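Local coordinates for protein AGR_C_1268p (Agrobacterium tumefaciens str. C58, PDB 2GHS) that probably acts as a metal-dependent gluconolactonase of the SMP-30/regucalcin family, binding one divalent cation per subunit, at residues Leu50-Thr55 with Thr273-Phe278; Thr62-Asn67 with Ser93-Ile98; Leu287-Arg292 with Gly307-Leu312. One frame throughout, in Å; residues are numbered along the deposited sequence. Where two conformers were deposited one is given.

Contact 1: residues Leu50-Thr55 with Thr273-Phe278; sequences LGEGPT and TTCPAF. With EDO (1,2-ethanediol), chain D.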
# COMPACT_ATOMS: atom_id res chain seq x y z
N LEU A 50 -2.23 5.23 11.80
CA LEU A 50 -2.67 4.67 10.52
C LEU A 50 -1.43 4.39 9.67
O LEU A 50 -1.04 5.19 8.80
CB LEU A 50 -3.68 5.59 9.83
CG LEU A 50 -4.31 5.02 8.55
CD1 LEU A 50 -4.84 3.65 8.77
CD2 LEU A 50 -5.41 5.94 7.99
N GLY A 51 -0.79 3.26 9.96
CA GLY A 51 0.37 2.86 9.22
C GLY A 51 -0.07 2.43 7.85
O GLY A 51 -1.03 1.63 7.74
N GLU A 52 0.60 2.93 6.79
CA GLU A 52 0.20 2.62 5.41
C GLU A 52 1.28 2.87 4.38
O GLU A 52 2.31 3.50 4.67
CB GLU A 52 -1.04 3.45 4.99
CG GLU A 52 -2.42 2.74 5.04
CD GLU A 52 -2.63 1.62 3.98
OE1 GLU A 52 -1.64 1.27 3.25
OE2 GLU A 52 -3.79 1.08 3.90
N GLY A 53 1.06 2.35 3.17
CA GLY A 53 1.95 2.66 2.08
C GLY A 53 3.42 2.22 2.18
O GLY A 53 4.29 2.93 1.66
N PRO A 54 3.70 1.06 2.79
CA PRO A 54 5.12 0.70 2.93
C PRO A 54 5.77 0.36 1.62
O PRO A 54 5.10 -0.18 0.70
CB PRO A 54 5.07 -0.61 3.77
CG PRO A 54 3.73 -1.14 3.53
CD PRO A 54 2.82 0.05 3.36
N THR A 55 7.07 0.63 1.50
CA THR A 55 7.83 0.25 0.31
C THR A 55 9.30 0.13 0.70
O THR A 55 9.69 0.53 1.82
CB THR A 55 7.57 1.26 -0.86
OG1 THR A 55 8.18 0.79 -2.07
CG2 THR A 55 8.10 2.63 -0.54
N THR A 273 -4.87 -4.68 10.10
CA THR A 273 -3.75 -4.93 9.20
C THR A 273 -3.97 -4.06 7.97
O THR A 273 -5.07 -4.07 7.37
CB THR A 273 -3.73 -6.38 8.75
OG1 THR A 273 -4.24 -7.21 9.76
CG2 THR A 273 -2.31 -6.83 8.40
N THR A 274 -2.95 -3.31 7.54
CA THR A 274 -3.17 -2.37 6.44
C THR A 274 -2.47 -2.67 5.11
O THR A 274 -3.07 -2.50 4.08
CB THR A 274 -2.82 -0.94 6.83
OG1 THR A 274 -1.52 -0.91 7.38
CG2 THR A 274 -3.82 -0.41 7.85
N CYS A 275 -1.23 -3.13 5.13
CA CYS A 275 -0.48 -3.28 3.88
C CYS A 275 0.78 -4.11 4.03
O CYS A 275 1.50 -3.94 5.00
CB CYS A 275 -0.11 -1.91 3.28
SG CYS A 275 0.33 -1.97 1.52
N PRO A 276 1.04 -5.00 3.06
CA PRO A 276 2.35 -5.66 2.99
C PRO A 276 3.38 -4.97 2.09
O PRO A 276 3.03 -4.16 1.21
CB PRO A 276 1.99 -7.03 2.44
CG PRO A 276 0.76 -6.83 1.65
CD PRO A 276 0.15 -5.52 2.01
N ALA A 277 4.64 -5.33 2.24
CA ALA A 277 5.70 -4.87 1.34
C ALA A 277 6.82 -5.91 1.30
O ALA A 277 7.14 -6.48 2.32
CB ALA A 277 6.25 -3.52 1.79
N PHE A 278 7.40 -6.16 0.12
CA PHE A 278 8.60 -6.97 0.01
C PHE A 278 9.81 -6.19 0.47
O PHE A 278 10.01 -5.04 0.07
CB PHE A 278 8.83 -7.42 -1.44
CG PHE A 278 7.68 -8.21 -2.01
CD1 PHE A 278 7.28 -9.41 -1.39
CD2 PHE A 278 7.01 -7.78 -3.15
CE1 PHE A 278 6.21 -10.16 -1.89
CE2 PHE A 278 5.95 -8.53 -3.67
CZ PHE A 278 5.55 -9.71 -3.03
C1 EDO D . -8.05 3.35 4.78
O1 EDO D . -6.97 4.28 4.90
C2 EDO D . -7.43 1.95 4.71
O2 EDO D . -6.58 1.81 3.55
O HOH W 1 4.32 -2.61 -0.60
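Thr274 CB sits over one face of the Glu52 carboxylate, 3.8 Å from Glu52 CD, while Cys275 CB approaches on that same side and comes within 3.5 Å of Glu52 OE1. Both carboxylate oxygens have donors: OE1 receives Gly53 N on its anti lone pair at 2.9 Å (N-H...O angle 152°), and OE2 of Glu52 accepts O2 of a 1,2-ethanediol, probably from the crystallisation liquor, at 2.9 Å. The puckered Pro54 ring brings its CD atom to 3.5 Å from Cys275 CB, and Pro54 CB meets Ala277 CB at 3.7 Å. The single direct hydrogen bond between the segments runs from Thr274 OG1 to Gly51 O, 2.6 Å, with the donor above the carbonyl plane; chi1 of 52° places OG1 between the backbone N and carbonyl carbon. Thr274 OG1 also bonds Thr289. A water donates to both Pro54 O and Pro276 O, bridging two acceptors that cannot bond each other. The strand axes diverge by only 13°, as expected for innermost strands of adjacent propeller blades. Glu52, Asn182 and Asp233 are the predicted metal ligands and Arg135 and Asn137 the predicted substrate binders, consistent with the central pocket of an SMP-30 six-bladed beta-propeller.

Contact 2: residues Thr62-Asn67 with Ser93-Ile98; sequences TAWWFN and SALAKI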
# COMPACT_ATOMS: atom_id res chain seq x y z
N THR A 62 16.56 0.32 2.88
CA THR A 62 15.68 1.13 3.74
C THR A 62 14.17 0.91 3.42
O THR A 62 13.76 0.95 2.26
CB THR A 62 16.02 2.63 3.59
OG1 THR A 62 17.39 2.85 3.94
CG2 THR A 62 15.17 3.47 4.50
N ALA A 63 13.40 0.59 4.44
CA ALA A 63 11.95 0.53 4.34
C ALA A 63 11.38 1.89 4.68
O ALA A 63 11.83 2.57 5.60
CB ALA A 63 11.41 -0.55 5.30
N TRP A 64 10.35 2.27 3.94
CA TRP A 64 9.64 3.51 4.13
C TRP A 64 8.15 3.20 4.30
O TRP A 64 7.62 2.27 3.68
CB TRP A 64 9.84 4.38 2.89
CG TRP A 64 11.25 4.80 2.61
CD1 TRP A 64 12.16 4.13 1.87
CD2 TRP A 64 11.87 6.03 3.01
NE1 TRP A 64 13.33 4.85 1.81
CE2 TRP A 64 13.16 6.03 2.49
CE3 TRP A 64 11.44 7.14 3.74
CZ2 TRP A 64 14.04 7.09 2.71
CZ3 TRP A 64 12.32 8.20 3.95
CH2 TRP A 64 13.61 8.16 3.43
N TRP A 65 7.46 3.98 5.14
CA TRP A 65 5.99 3.91 5.21
C TRP A 65 5.45 5.21 5.76
O TRP A 65 6.23 6.10 6.16
CB TRP A 65 5.50 2.71 6.04
CG TRP A 65 5.86 2.72 7.47
CD1 TRP A 65 5.14 3.27 8.49
CD2 TRP A 65 7.01 2.11 8.06
NE1 TRP A 65 5.79 3.05 9.68
CE2 TRP A 65 6.94 2.34 9.44
CE3 TRP A 65 8.10 1.40 7.54
CZ2 TRP A 65 7.92 1.90 10.31
CZ3 TRP A 65 9.08 0.95 8.42
CH2 TRP A 65 8.97 1.21 9.79
N PHE A 66 4.12 5.34 5.77
CA PHE A 66 3.52 6.53 6.29
C PHE A 66 2.69 6.28 7.54
O PHE A 66 2.17 5.20 7.75
CB PHE A 66 2.59 7.16 5.23
CG PHE A 66 3.30 7.60 3.99
CD1 PHE A 66 3.47 6.71 2.93
CD2 PHE A 66 3.74 8.90 3.87
CE1 PHE A 66 4.13 7.13 1.76
CE2 PHE A 66 4.40 9.32 2.74
CZ PHE A 66 4.61 8.43 1.68
N ASN A 67 2.56 7.33 8.34
CA ASN A 67 1.52 7.45 9.38
C ASN A 67 0.56 8.50 8.87
O ASN A 67 0.79 9.68 9.07
CB ASN A 67 2.13 7.82 10.71
CG ASN A 67 1.16 7.67 11.87
OD1 ASN A 67 0.06 7.18 11.71
ND2 ASN A 67 1.60 8.08 13.06
N SER A 93 0.44 9.31 1.48
CA SER A 93 0.01 7.91 1.53
C SER A 93 0.73 6.93 0.62
O SER A 93 0.51 5.72 0.80
CB SER A 93 -1.46 7.82 1.26
OG SER A 93 -1.71 8.21 -0.09
N ALA A 94 1.54 7.41 -0.33
CA ALA A 94 2.31 6.50 -1.21
C ALA A 94 3.61 7.12 -1.58
O ALA A 94 3.71 8.33 -1.71
CB ALA A 94 1.57 6.14 -2.46
N LEU A 95 4.61 6.26 -1.76
CA LEU A 95 5.96 6.70 -2.08
C LEU A 95 6.53 5.87 -3.24
O LEU A 95 6.42 4.64 -3.21
CB LEU A 95 6.88 6.51 -0.86
CG LEU A 95 8.31 7.06 -0.86
CD1 LEU A 95 8.32 8.57 -0.70
CD2 LEU A 95 9.16 6.43 0.25
N ALA A 96 7.19 6.54 -4.18
CA ALA A 96 7.89 5.87 -5.27
C ALA A 96 9.27 6.45 -5.37
O ALA A 96 9.49 7.65 -5.21
CB ALA A 96 7.16 6.02 -6.56
N LYS A 97 10.23 5.58 -5.64
CA LYS A 97 11.57 6.03 -5.92
C LYS A 97 11.65 6.54 -7.35
O LYS A 97 11.14 5.89 -8.25
CB LYS A 97 12.58 4.89 -5.71
CG LYS A 97 14.05 5.24 -5.95
CD LYS A 97 14.99 4.12 -5.49
CE LYS A 97 16.40 4.47 -5.69
NZ LYS A 97 17.35 3.42 -5.18
N ILE A 98 12.34 7.67 -7.55
CA ILE A 98 12.72 8.18 -8.86
C ILE A 98 14.19 7.88 -9.17
O ILE A 98 14.56 7.43 -10.30
CB ILE A 98 12.39 9.65 -8.98
CG1 ILE A 98 10.90 9.87 -8.89
CG2 ILE A 98 12.95 10.23 -10.30
CD1 ILE A 98 10.49 11.32 -8.77
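Phe66 lays its ring on the backbone at Ser93 and Ala94: Ser93 N stands 4.0 Å above the plane of the Phe66 ring, over its centre, and Phe66 CE1 reaches Ala94 N at 3.3 Å. Farther along the strand, Leu95 N lies at the edge of the same ring, and Leu95 CB packs 3.8 Å from Phe66 CE1. The isobutyl group of Leu95 crosses Trp64 obliquely; in the modelled conformer its CD2 comes to 3.4 Å from Trp64 CB, a closeness made doubtful by a second conformer. One face of the indole is covered by Thr62 CG2, 3.5 Å above the Trp64 ring plane and offset toward the rim. Outside this shell, backbone bonds from Phe66 to Glu52 and from Trp64 to Thr55 fix strand 62-67 against the inner strand of its blade. Across the seam, Ser93 and Ala94 form a classic beta bulge facing Ala106, and Ser93 OG is bonded to Ser136 and to Asn137 O. Strand 62-67 thus meets the inner strand of the next blade through one ring laid on peptide backbone and aliphatic contacts to Leu95, a van der Waals join between blades whose directional bonds are made within each sheet or to neighbouring strands.

Contact 3: residues Leu287-Arg292 with Gly307-Leu312; sequences LVTSAR and GLTFEL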
# COMPACT_ATOMS: atom_id res chain seq x y z
N LEU A 287 7.16 -7.40 5.05
CA LEU A 287 6.79 -6.38 6.07
C LEU A 287 5.28 -6.15 6.04
O LEU A 287 4.69 -6.20 4.95
CB LEU A 287 7.57 -5.08 5.77
CG LEU A 287 7.31 -3.82 6.61
CD1 LEU A 287 8.52 -2.92 6.52
CD2 LEU A 287 6.08 -3.06 6.14
N VAL A 288 4.66 -5.88 7.21
CA VAL A 288 3.21 -5.68 7.32
C VAL A 288 2.97 -4.54 8.29
O VAL A 288 3.44 -4.59 9.42
CB VAL A 288 2.51 -6.95 7.86
CG1 VAL A 288 1.04 -6.74 7.88
CG2 VAL A 288 2.90 -8.18 7.03
N THR A 289 2.32 -3.47 7.81
CA THR A 289 1.88 -2.36 8.64
C THR A 289 0.51 -2.63 9.23
O THR A 289 -0.29 -3.45 8.74
CB THR A 289 1.83 -1.04 7.86
OG1 THR A 289 1.14 -1.21 6.62
CG2 THR A 289 3.24 -0.57 7.54
N SER A 290 0.23 -1.87 10.28
CA SER A 290 -1.07 -1.94 10.94
C SER A 290 -1.47 -0.57 11.53
O SER A 290 -0.75 0.42 11.41
CB SER A 290 -1.09 -3.02 12.03
OG SER A 290 -0.26 -2.69 13.14
N ALA A 291 -2.66 -0.52 12.09
CA ALA A 291 -3.25 0.75 12.55
C ALA A 291 -3.87 0.63 13.94
O ALA A 291 -4.32 -0.44 14.36
CB ALA A 291 -4.35 1.22 11.55
N ARG A 292 -3.92 1.77 14.65
CA ARG A 292 -4.69 1.95 15.88
C ARG A 292 -5.97 2.76 15.66
O ARG A 292 -6.76 2.94 16.59
CB ARG A 292 -3.85 2.68 16.93
CG ARG A 292 -2.88 1.80 17.60
CD ARG A 292 -2.19 2.44 18.81
NE ARG A 292 -1.42 1.37 19.43
CZ ARG A 292 -0.79 1.42 20.59
NH1 ARG A 292 -0.80 2.53 21.33
NH2 ARG A 292 -0.13 0.35 21.00
N GLY A 307 -1.04 -1.50 15.72
CA GLY A 307 -0.33 -0.35 15.11
C GLY A 307 1.15 -0.54 14.82
O GLY A 307 1.77 0.27 14.12
N LEU A 308 1.72 -1.62 15.33
CA LEU A 308 3.13 -1.91 15.11
C LEU A 308 3.35 -2.39 13.67
O LEU A 308 2.43 -2.73 12.94
CB LEU A 308 3.60 -2.96 16.14
CG LEU A 308 4.01 -2.43 17.51
CD1 LEU A 308 3.03 -1.44 18.07
CD2 LEU A 308 4.34 -3.60 18.52
N THR A 309 4.63 -2.40 13.26
CA THR A 309 5.05 -2.82 11.94
C THR A 309 5.85 -4.10 12.13
O THR A 309 6.78 -4.17 12.97
CB THR A 309 5.90 -1.71 11.28
OG1 THR A 309 5.11 -0.50 11.19
CG2 THR A 309 6.39 -2.07 9.93
N PHE A 310 5.45 -5.14 11.41
CA PHE A 310 5.95 -6.50 11.58
C PHE A 310 6.68 -7.04 10.36
O PHE A 310 6.57 -6.50 9.28
CB PHE A 310 4.79 -7.44 11.87
CG PHE A 310 3.88 -6.97 12.96
CD1 PHE A 310 4.19 -7.19 14.30
CD2 PHE A 310 2.68 -6.30 12.65
CE1 PHE A 310 3.34 -6.68 15.33
CE2 PHE A 310 1.83 -5.83 13.68
CZ PHE A 310 2.17 -5.98 14.99
N GLU A 311 7.41 -8.11 10.54
CA GLU A 311 7.90 -8.96 9.45
C GLU A 311 7.41 -10.37 9.70
O GLU A 311 7.55 -10.91 10.80
CB GLU A 311 9.43 -8.93 9.43
CG GLU A 311 10.11 -9.64 8.31
CD GLU A 311 11.60 -9.66 8.55
OE1 GLU A 311 12.28 -8.67 8.29
OE2 GLU A 311 12.13 -10.67 9.06
N LEU A 312 6.90 -11.04 8.67
CA LEU A 312 6.45 -12.42 8.84
C LEU A 312 7.65 -13.37 9.00
O LEU A 312 8.78 -13.02 8.59
CB LEU A 312 5.63 -12.86 7.62
CG LEU A 312 4.30 -12.16 7.33
CD1 LEU A 312 3.54 -12.90 6.24
CD2 LEU A 312 3.46 -12.11 8.58
O HOH W 2 2.34 0.00 11.11
O HOH W 3 -3.85 -3.02 14.68
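The last blade of the propeller continues outward here, with Val288 and Phe310 paired as antiparallel neighbours in its four-stranded sheet. They form a hydrogen-bonded pair: Phe310 N gives a nearly linear bond to Val288 O (2.9 Å, 177°), and Val288 N returns one to Phe310 O (2.9 Å, 152°). Next to it, Leu287 and Glu311 make a non-hydrogen-bonded pair, where Leu287 CA approaches Phe310 O at 3.2 Å in a CA-H...O contact. Leu287 CG rests 3.9 Å from Thr309 CG2, while the Thr289 and Thr309 side chains run alongside each other in the same direction. On the sheet face carrying Val288 and Phe310, Val288 CG2 packs 4.2 Å from Leu312 CG. Strand 41-44 pairs antiparallel with the other edge of 309-311, an N-terminal strand completing the C-terminal blade in the Velcro closure of beta-propellers; the Glu311-Arg41 salt bridge lies at that pairing. Past the paired residues, a water accepts Ser290 N and donates to Thr309 OG1 at 2.8 Å, bridging the strands. Gly307, at positive phi, lets the chain turn beside Ser290, whose OG donates to Leu308 O at 2.7 Å, in the carbonyl plane and on a lone pair.

Overall arrangement
The contacts span three consecutive blades of the six-bladed propeller, those of 273-279, 51-57 and 92-99. Contact 1 joins the inner strands 273-279 and 51-57, next to the blade that closes the ring. Contact 2, nested within the chain loop that contact 1 closes, links the blade of 51-57 to the following one; contact 3 comes last and builds the final blade outward. Centres of contacts 1 and 3 are about 7 Å apart, joined by adjacent strands 273-279 and 285-290; those of contacts 1 and 2 are about 9 Å apart, sharing the 51-57/62-67 hairpin. Contacts 2 and 3, about 15 Å apart between centres, meet through Trp65, on Thr309 and Thr289, and Ala63, on Leu287. The predicted metal ligand Glu52 lies on inner edge strand 51-57.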